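PDB 6IDY: lipase aflb from Neosartorya fumigata, which probably hydrolyses the ester bonds of lipids such as acylglycerols. Local coordinates for residues L82-E87 with G413-A418; I70-A75 with L89-I94. All coordinates share one frame; numbering follows the deposited sequence.

Contact 1. Residues L82-E87 with G413-A418; sequences LKMTRE and GLLLIA
L415 packs against M84 and T85 where two helices of this alpha/beta-hydrolase-type lipase, 81-90 and 414-424, lie against each other outside the central sheet. The short axes approach to 9.4 Å and their N-to-C directions make an angle of 122°, a steep crossing, nearer perpendicular than antiparallel. The backbones come nearest at T85 and L415, with 5.7 Å between the two CA atoms. The touching residues are all buried.

The apolar part begins with L415, whose CB points at the other helix and whose CD1 meets M84 CG at 3.5 Å, the two side chains passing at a slant. It is the methylene of M84 rather than its sulfur that touches here; the bend at chi2 (70°) turns the sulfur away from the leucine, toward I73 and F74. L416 adds a smaller contact from its CD2 branch, which lies 4.0 Å from T85 CG2. I40 of helix 31-47 touches both T85 and L416, closing this side of the interface, while F81 and I88 of helix 81-90 extend the surface that receives L415.

Polar atoms take part through T85, though they form no bond between the segments. Its hydroxyl hydrogen-bonds back to F81 O, one turn earlier in its own helix, which occupies this buried polar group within the helix and lets it face aliphatic carbon: OG1 is 3.6 Å from L415 CB. With OG1 beside the backbone N (chi1 -48°), the methyl of T85 is turned onto the peptide of the other helix, CG2 lying 3.8 Å from L415 C and 3.5 Å from L415 O.

Contact 2. Residues I70-A75 with L89-I94; sequences IQSIFA and LTVGLI
V91 carries the largest share of this interface, its CB directed toward the last turns of helix 63-73 from just beyond helix 81-90. I73 meets it nearly at a right angle and engages both methyls: I73 CG1 lies 4.0 Å from V91 CG1, and I73 CD1 lies 3.9 Å from V91 CG2. The extended ethyl arm of I73 (chi2 167°) is what carries CD1 across to the valine.

L93 and I70 make the second, wholly buried pair one turn back along helix 63-73. Here a single branch does the touching, L93 CD2 at 3.9 Å from I70 CG1. E412 of helix 405-412 touches both side chains, with L408 beside I70 and L409 beside L93.

The contact is chiefly aliphatic, with the S72 hydroxyl at its exposed rim beside V91. K69 NZ, just before 70-75 on helix 63-73, hydrogen-bonds to V91 O and so ties that helix to the end of helix 81-90. G92, between the two contributing residues, turns the chain with a positive phi of 66°, and G92 N bonds L89 O at 3.0 Å. This bond belongs to a Schellman motif, which ends helix 81-90 just after V91 and turns the chain so that L93 can pack on the same helix.

Overall arrangement
Contacts 1 and 2 share helix 81-90: its middle turns meet helix 414-424 in contact 1, and its C-terminal end with the following turn meets helix 63-73 in contact 2. Their centres are 11 Å apart, on the same side of the chain's centre. Along the sequence the segments alternate, 70-75, 82-87, 89-94 and then 413-418, so the whole seven-stranded sheet is threaded between the last two. The contacts also touch directly: M84 SD lies 3.8 Å from I73 CG2, and I94 CD1 packs at 3.6 Å on G413 N. Together they join helices 63-73 and 81-90 from the N-terminal part to helix 414-424 near the C-terminus.

Contact 1. Residues L82-E87 with G413-A418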
ATOM      1  N   LEU A  82       7.320  -5.105 -14.054  1.00 21.86           N
ATOM      2  CA  LEU A  82       8.082  -6.292 -14.427  1.00 23.88           C
ATOM      3  C   LEU A  82       9.593  -6.025 -14.536  1.00 27.41           C
ATOM      4  O   LEU A  82      10.381  -6.827 -14.029  1.00 26.85           O
ATOM      5  CB  LEU A  82       7.527  -6.961 -15.710  1.00 24.98           C
ATOM      6  CG  LEU A  82       6.081  -7.502 -15.656  1.00 30.16           C
ATOM      7  CD1 LEU A  82       5.636  -7.997 -17.030  1.00 30.72           C
ATOM      8  CD2 LEU A  82       5.932  -8.631 -14.635  1.00 32.71           C
ATOM      9  N   LYS A  83       9.992  -4.884 -15.149  1.00 23.27           N
ATOM     10  CA  LYS A  83      11.408  -4.525 -15.270  1.00 23.62           C
ATOM     11  C   LYS A  83      12.005  -4.245 -13.903  1.00 26.93           C
ATOM     12  O   LYS A  83      13.073  -4.770 -13.599  1.00 27.22           O
ATOM     13  CB  LYS A  83      11.642  -3.344 -16.230  1.00 25.81           C
ATOM     14  CG  LYS A  83      13.129  -3.066 -16.468  1.00 35.73           C
ATOM     15  CD  LYS A  83      13.372  -1.925 -17.438  1.00 47.45           C
ATOM     16  CE  LYS A  83      14.847  -1.617 -17.545  1.00 56.64           C
ATOM     17  NZ  LYS A  83      15.116  -0.477 -18.460  1.00 63.16           N
ATOM     18  N   MET A  84      11.303  -3.456 -13.070  1.00 23.70           N
ATOM     19  CA  MET A  84      11.741  -3.136 -11.710  1.00 22.80           C
ATOM     20  C   MET A  84      11.988  -4.429 -10.907  1.00 27.04           C
ATOM     21  O   MET A  84      13.070  -4.591 -10.353  1.00 25.99           O
ATOM     22  CB  MET A  84      10.718  -2.225 -11.004  1.00 23.86           C
ATOM     23  CG  MET A  84      11.203  -1.677  -9.674  1.00 27.17           C
ATOM     24  SD  MET A  84      12.523  -0.465  -9.840  1.00 31.27           S
ATOM     25  CE  MET A  84      13.267  -0.551  -8.244  1.00 28.09           C
ATOM     26  N   THR A  85      11.013  -5.357 -10.906  1.00 25.59           N
ATOM     27  CA  THR A  85      11.072  -6.635 -10.174  1.00 26.46           C
ATOM     28  C   THR A  85      12.243  -7.507 -10.628  1.00 31.30           C
ATOM     29  O   THR A  85      12.938  -8.066  -9.780  1.00 30.88           O
ATOM     30  CB  THR A  85       9.721  -7.373 -10.226  1.00 31.58           C
ATOM     31  OG1 THR A  85       8.686  -6.450  -9.893  1.00 26.87           O
ATOM     32  CG2 THR A  85       9.659  -8.550  -9.259  1.00 32.18           C
ATOM     33  N   ARG A  86      12.476  -7.594 -11.949  1.00 29.64           N
ATOM     34  CA  ARG A  86      13.581  -8.368 -12.520  1.00 30.67           C
ATOM     35  C   ARG A  86      14.946  -7.762 -12.141  1.00 35.52           C
ATOM     36  O   ARG A  86      15.840  -8.496 -11.729  1.00 36.61           O
ATOM     37  CB  ARG A  86      13.435  -8.454 -14.054  1.00 31.76           C
ATOM     38  CG  ARG A  86      14.491  -9.327 -14.737  1.00 46.45           C
ATOM     39  CD  ARG A  86      14.880  -8.784 -16.102  1.00 61.82           C
ATOM     40  NE  ARG A  86      14.158  -9.448 -17.189  1.00 75.59           N
ATOM     41  CZ  ARG A  86      13.077  -8.959 -17.788  1.00 92.34           C
ATOM     42  NH1 ARG A  86      12.571  -7.788 -17.412  1.00 80.81           N
ATOM     43  NH2 ARG A  86      12.488  -9.637 -18.765  1.00 79.16           N
ATOM     44  N   GLU A  87      15.100  -6.438 -12.291  1.00 31.87           N
ATOM     45  CA  GLU A  87      16.356  -5.722 -12.039  1.00 32.38           C
ATOM     46  C   GLU A  87      16.758  -5.650 -10.564  1.00 37.32           C
ATOM     47  O   GLU A  87      17.951  -5.564 -10.280  1.00 36.65           O
ATOM     48  CB  GLU A  87      16.339  -4.323 -12.672  1.00 33.11           C
ATOM     49  CG  GLU A  87      16.347  -4.324 -14.193  1.00 41.72           C
ATOM     50  CD  GLU A  87      17.462  -5.114 -14.852  1.00 66.06           C
ATOM     51  OE1 GLU A  87      18.638  -4.929 -14.466  1.00 61.62           O
ATOM     52  OE2 GLU A  87      17.154  -5.925 -15.755  1.00 63.92           O
ATOM     53  N   GLY A 413      12.146  -5.441  -1.715  1.00 24.07           N
ATOM     54  CA  GLY A 413      11.931  -6.877  -1.855  1.00 24.23           C
ATOM     55  C   GLY A 413      10.473  -7.300  -1.947  1.00 27.59           C
ATOM     56  O   GLY A 413      10.195  -8.419  -2.377  1.00 27.87           O
ATOM     57  N   LEU A 414       9.527  -6.406  -1.562  1.00 22.38           N
ATOM     58  CA  LEU A 414       8.075  -6.633  -1.616  1.00 21.55           C
ATOM     59  C   LEU A 414       7.565  -6.912  -3.029  1.00 25.13           C
ATOM     60  O   LEU A 414       6.547  -7.590  -3.189  1.00 24.59           O
ATOM     61  CB  LEU A 414       7.303  -5.433  -1.048  1.00 21.36           C
ATOM     62  CG  LEU A 414       7.514  -5.081   0.415  1.00 27.00           C
ATOM     63  CD1 LEU A 414       6.794  -3.773   0.750  1.00 26.82           C
ATOM     64  CD2 LEU A 414       7.096  -6.227   1.337  1.00 29.60           C
ATOM     65  N   LEU A 415       8.257  -6.365  -4.045  1.00 21.95           N
ATOM     66  CA  LEU A 415       7.924  -6.545  -5.455  1.00 22.35           C
ATOM     67  C   LEU A 415       7.983  -8.006  -5.853  1.00 26.25           C
ATOM     68  O   LEU A 415       7.234  -8.427  -6.733  1.00 25.00           O
ATOM     69  CB  LEU A 415       8.862  -5.719  -6.347  1.00 23.04           C
ATOM     70  CG  LEU A 415       8.719  -4.199  -6.249  1.00 28.40           C
ATOM     71  CD1 LEU A 415       9.818  -3.525  -7.005  1.00 29.10           C
ATOM     72  CD2 LEU A 415       7.364  -3.722  -6.747  1.00 29.50           C
ATOM     73  N   LEU A 416       8.856  -8.783  -5.180  1.00 24.05           N
ATOM     74  CA  LEU A 416       9.016 -10.219  -5.417  1.00 24.44           C
ATOM     75  C   LEU A 416       7.781 -10.977  -4.941  1.00 26.78           C
ATOM     76  O   LEU A 416       7.330 -11.903  -5.611  1.00 26.60           O
ATOM     77  CB  LEU A 416      10.291 -10.747  -4.744  1.00 25.50           C
ATOM     78  CG  LEU A 416      11.602 -10.017  -5.091  1.00 31.33           C
ATOM     79  CD1 LEU A 416      12.725 -10.468  -4.172  1.00 32.23           C
ATOM     80  CD2 LEU A 416      12.004 -10.234  -6.559  1.00 34.62           C
ATOM     81  N   ILE A 417       7.206 -10.552  -3.810  1.00 23.22           N
ATOM     82  CA  ILE A 417       5.972 -11.136  -3.279  1.00 22.12           C
ATOM     83  C   ILE A 417       4.804 -10.732  -4.194  1.00 23.82           C
ATOM     84  O   ILE A 417       4.000 -11.590  -4.583  1.00 22.86           O
ATOM     85  CB  ILE A 417       5.738 -10.730  -1.798  1.00 24.46           C
ATOM     86  CG1 ILE A 417       6.793 -11.381  -0.886  1.00 25.80           C
ATOM     87  CG2 ILE A 417       4.315 -11.096  -1.350  1.00 23.88           C
ATOM     88  CD1 ILE A 417       6.846 -10.803   0.520  1.00 32.89           C
ATOM     89  N   ALA A 418       4.747  -9.433  -4.566  1.00 19.12           N
ATOM     90  CA  ALA A 418       3.707  -8.905  -5.450  1.00 18.66           C
ATOM     91  C   ALA A 418       3.644  -9.694  -6.767  1.00 23.68           C
ATOM     92  O   ALA A 418       2.547 -10.063  -7.190  1.00 23.66           O
ATOM     93  CB  ALA A 418       3.914  -7.417  -5.706  1.00 18.43           C
TER

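Contact 2. Residues I70-A75 with L89-I94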
ATOM      1  N   ILE A  70      19.425   1.284  -7.108  1.00 30.25           N
ATOM      2  CA  ILE A  70      18.095   1.716  -7.577  1.00 29.80           C
ATOM      3  C   ILE A  70      18.252   2.670  -8.782  1.00 33.60           C
ATOM      4  O   ILE A  70      17.597   2.469  -9.805  1.00 32.45           O
ATOM      5  CB  ILE A  70      17.219   2.308  -6.432  1.00 32.57           C
ATOM      6  CG1 ILE A  70      16.922   1.232  -5.349  1.00 32.81           C
ATOM      7  CG2 ILE A  70      15.903   2.916  -6.989  1.00 32.68           C
ATOM      8  CD1 ILE A  70      16.317   1.757  -4.025  1.00 35.74           C
ATOM      9  N   GLN A  71      19.175   3.654  -8.678  1.00 31.00           N
ATOM     10  CA  GLN A  71      19.472   4.624  -9.741  1.00 30.91           C
ATOM     11  C   GLN A  71      20.038   3.960 -11.009  1.00 35.26           C
ATOM     12  O   GLN A  71      19.812   4.455 -12.114  1.00 34.17           O
ATOM     13  CB  GLN A  71      20.370   5.757  -9.221  1.00 32.98           C
ATOM     14  CG  GLN A  71      19.597   6.650  -8.241  1.00 56.84           C
ATOM     15  CD  GLN A  71      20.261   7.961  -7.940  1.00 80.46           C
ATOM     16  OE1 GLN A  71      19.967   8.983  -8.569  1.00 77.77           O
ATOM     17  NE2 GLN A  71      21.148   7.967  -6.953  1.00 71.71           N
ATOM     18  N   SER A  72      20.707   2.800 -10.847  1.00 32.37           N
ATOM     19  CA  SER A  72      21.232   1.988 -11.944  1.00 32.98           C
ATOM     20  C   SER A  72      20.057   1.370 -12.729  1.00 35.48           C
ATOM     21  O   SER A  72      20.130   1.258 -13.954  1.00 34.60           O
ATOM     22  CB  SER A  72      22.141   0.889 -11.401  1.00 37.71           C
ATOM     23  OG  SER A  72      22.577   0.024 -12.438  1.00 52.96           O
ATOM     24  N   ILE A  73      18.975   0.981 -12.018  1.00 31.25           N
ATOM     25  CA  ILE A  73      17.759   0.414 -12.618  1.00 30.16           C
ATOM     26  C   ILE A  73      17.045   1.518 -13.424  1.00 31.64           C
ATOM     27  O   ILE A  73      16.509   1.246 -14.497  1.00 32.14           O
ATOM     28  CB  ILE A  73      16.822  -0.227 -11.539  1.00 32.29           C
ATOM     29  CG1 ILE A  73      17.529  -1.384 -10.789  1.00 32.69           C
ATOM     30  CG2 ILE A  73      15.481  -0.691 -12.143  1.00 32.33           C
ATOM     31  CD1 ILE A  73      16.815  -1.866  -9.491  1.00 31.01           C
ATOM     32  N   PHE A  74      17.079   2.758 -12.907  1.00 26.43           N
ATOM     33  CA  PHE A  74      16.440   3.940 -13.498  1.00 24.98           C
ATOM     34  C   PHE A  74      17.291   4.650 -14.561  1.00 30.68           C
ATOM     35  O   PHE A  74      16.852   5.676 -15.089  1.00 30.40           O
ATOM     36  CB  PHE A  74      16.040   4.925 -12.384  1.00 25.49           C
ATOM     37  CG  PHE A  74      14.722   4.626 -11.704  1.00 25.39           C
ATOM     38  CD1 PHE A  74      14.593   3.540 -10.840  1.00 27.20           C
ATOM     39  CD2 PHE A  74      13.621   5.451 -11.893  1.00 25.27           C
ATOM     40  CE1 PHE A  74      13.373   3.262 -10.214  1.00 26.51           C
ATOM     41  CE2 PHE A  74      12.406   5.184 -11.247  1.00 26.79           C
ATOM     42  CZ  PHE A  74      12.290   4.089 -10.418  1.00 24.58           C
ATOM     43  N   ALA A  75      18.486   4.096 -14.895  1.00 28.33           N
ATOM     44  CA  ALA A  75      19.425   4.680 -15.869  1.00 29.05           C
ATOM     45  C   ALA A  75      18.842   4.891 -17.271  1.00 33.12           C
ATOM     46  O   ALA A  75      19.195   5.868 -17.925  1.00 33.48           O
ATOM     47  CB  ALA A  75      20.700   3.847 -15.946  1.00 30.57           C
ATOM     48  N   LEU A  89      16.780  -8.030  -8.409  1.00 38.31           N
ATOM     49  CA  LEU A  89      17.690  -9.143  -8.153  1.00 39.85           C
ATOM     50  C   LEU A  89      18.959  -9.083  -8.994  1.00 43.09           C
ATOM     51  O   LEU A  89      20.021  -9.451  -8.493  1.00 44.10           O
ATOM     52  CB  LEU A  89      16.993 -10.502  -8.286  1.00 40.68           C
ATOM     53  CG  LEU A  89      16.057 -10.920  -7.139  1.00 46.12           C
ATOM     54  CD1 LEU A  89      15.545 -12.314  -7.358  1.00 46.88           C
ATOM     55  CD2 LEU A  89      16.760 -10.866  -5.773  1.00 49.94           C
ATOM     56  N   THR A  90      18.864  -8.603 -10.255  1.00 39.04           N
ATOM     57  CA  THR A  90      20.003  -8.479 -11.187  1.00 39.34           C
ATOM     58  C   THR A  90      21.114  -7.595 -10.594  1.00 42.71           C
ATOM     59  O   THR A  90      22.292  -7.942 -10.691  1.00 43.63           O
ATOM     60  CB  THR A  90      19.523  -7.992 -12.572  1.00 46.98           C
ATOM     61  OG1 THR A  90      18.453  -8.827 -13.015  1.00 46.97           O
ATOM     62  CG2 THR A  90      20.636  -7.993 -13.626  1.00 45.88           C
ATOM     63  N   VAL A  91      20.727  -6.481  -9.948  1.00 37.78           N
ATOM     64  CA  VAL A  91      21.660  -5.545  -9.304  1.00 37.35           C
ATOM     65  C   VAL A  91      22.092  -6.029  -7.906  1.00 40.37           C
ATOM     66  O   VAL A  91      22.933  -5.389  -7.276  1.00 41.20           O
ATOM     67  CB  VAL A  91      21.140  -4.077  -9.280  1.00 40.20           C
ATOM     68  CG1 VAL A  91      20.827  -3.568 -10.686  1.00 39.83           C
ATOM     69  CG2 VAL A  91      19.940  -3.909  -8.348  1.00 38.83           C
ATOM     70  N   GLY A  92      21.496  -7.124  -7.437  1.00 35.39           N
ATOM     71  CA  GLY A  92      21.782  -7.723  -6.138  1.00 35.33           C
ATOM     72  C   GLY A  92      21.392  -6.857  -4.956  1.00 37.78           C
ATOM     73  O   GLY A  92      22.113  -6.808  -3.960  1.00 38.36           O
ATOM     74  N   LEU A  93      20.248  -6.169  -5.057  1.00 32.60           N
ATOM     75  CA  LEU A  93      19.757  -5.287  -3.999  1.00 31.77           C
ATOM     76  C   LEU A  93      19.273  -6.048  -2.753  1.00 35.10           C
ATOM     77  O   LEU A  93      19.419  -5.543  -1.638  1.00 35.13           O
ATOM     78  CB  LEU A  93      18.644  -4.363  -4.549  1.00 30.71           C
ATOM     79  CG  LEU A  93      18.198  -3.180  -3.674  1.00 34.56           C
ATOM     80  CD1 LEU A  93      19.274  -2.134  -3.561  1.00 34.77           C
ATOM     81  CD2 LEU A  93      16.981  -2.520  -4.245  1.00 36.93           C
ATOM     82  N   ILE A  94      18.710  -7.254  -2.937  1.00 30.48           N
ATOM     83  CA  ILE A  94      18.156  -8.008  -1.819  1.00 30.05           C
ATOM     84  C   ILE A  94      19.149  -9.042  -1.284  1.00 34.89           C
ATOM     85  O   ILE A  94      19.484  -9.994  -1.993  1.00 34.16           O
ATOM     86  CB  ILE A  94      16.756  -8.623  -2.111  1.00 32.31           C
ATOM     87  CG1 ILE A  94      15.865  -7.720  -3.020  1.00 31.68           C
ATOM     88  CG2 ILE A  94      16.028  -8.998  -0.804  1.00 33.44           C
ATOM     89  CD1 ILE A  94      15.568  -6.199  -2.546  1.00 31.67           C
TER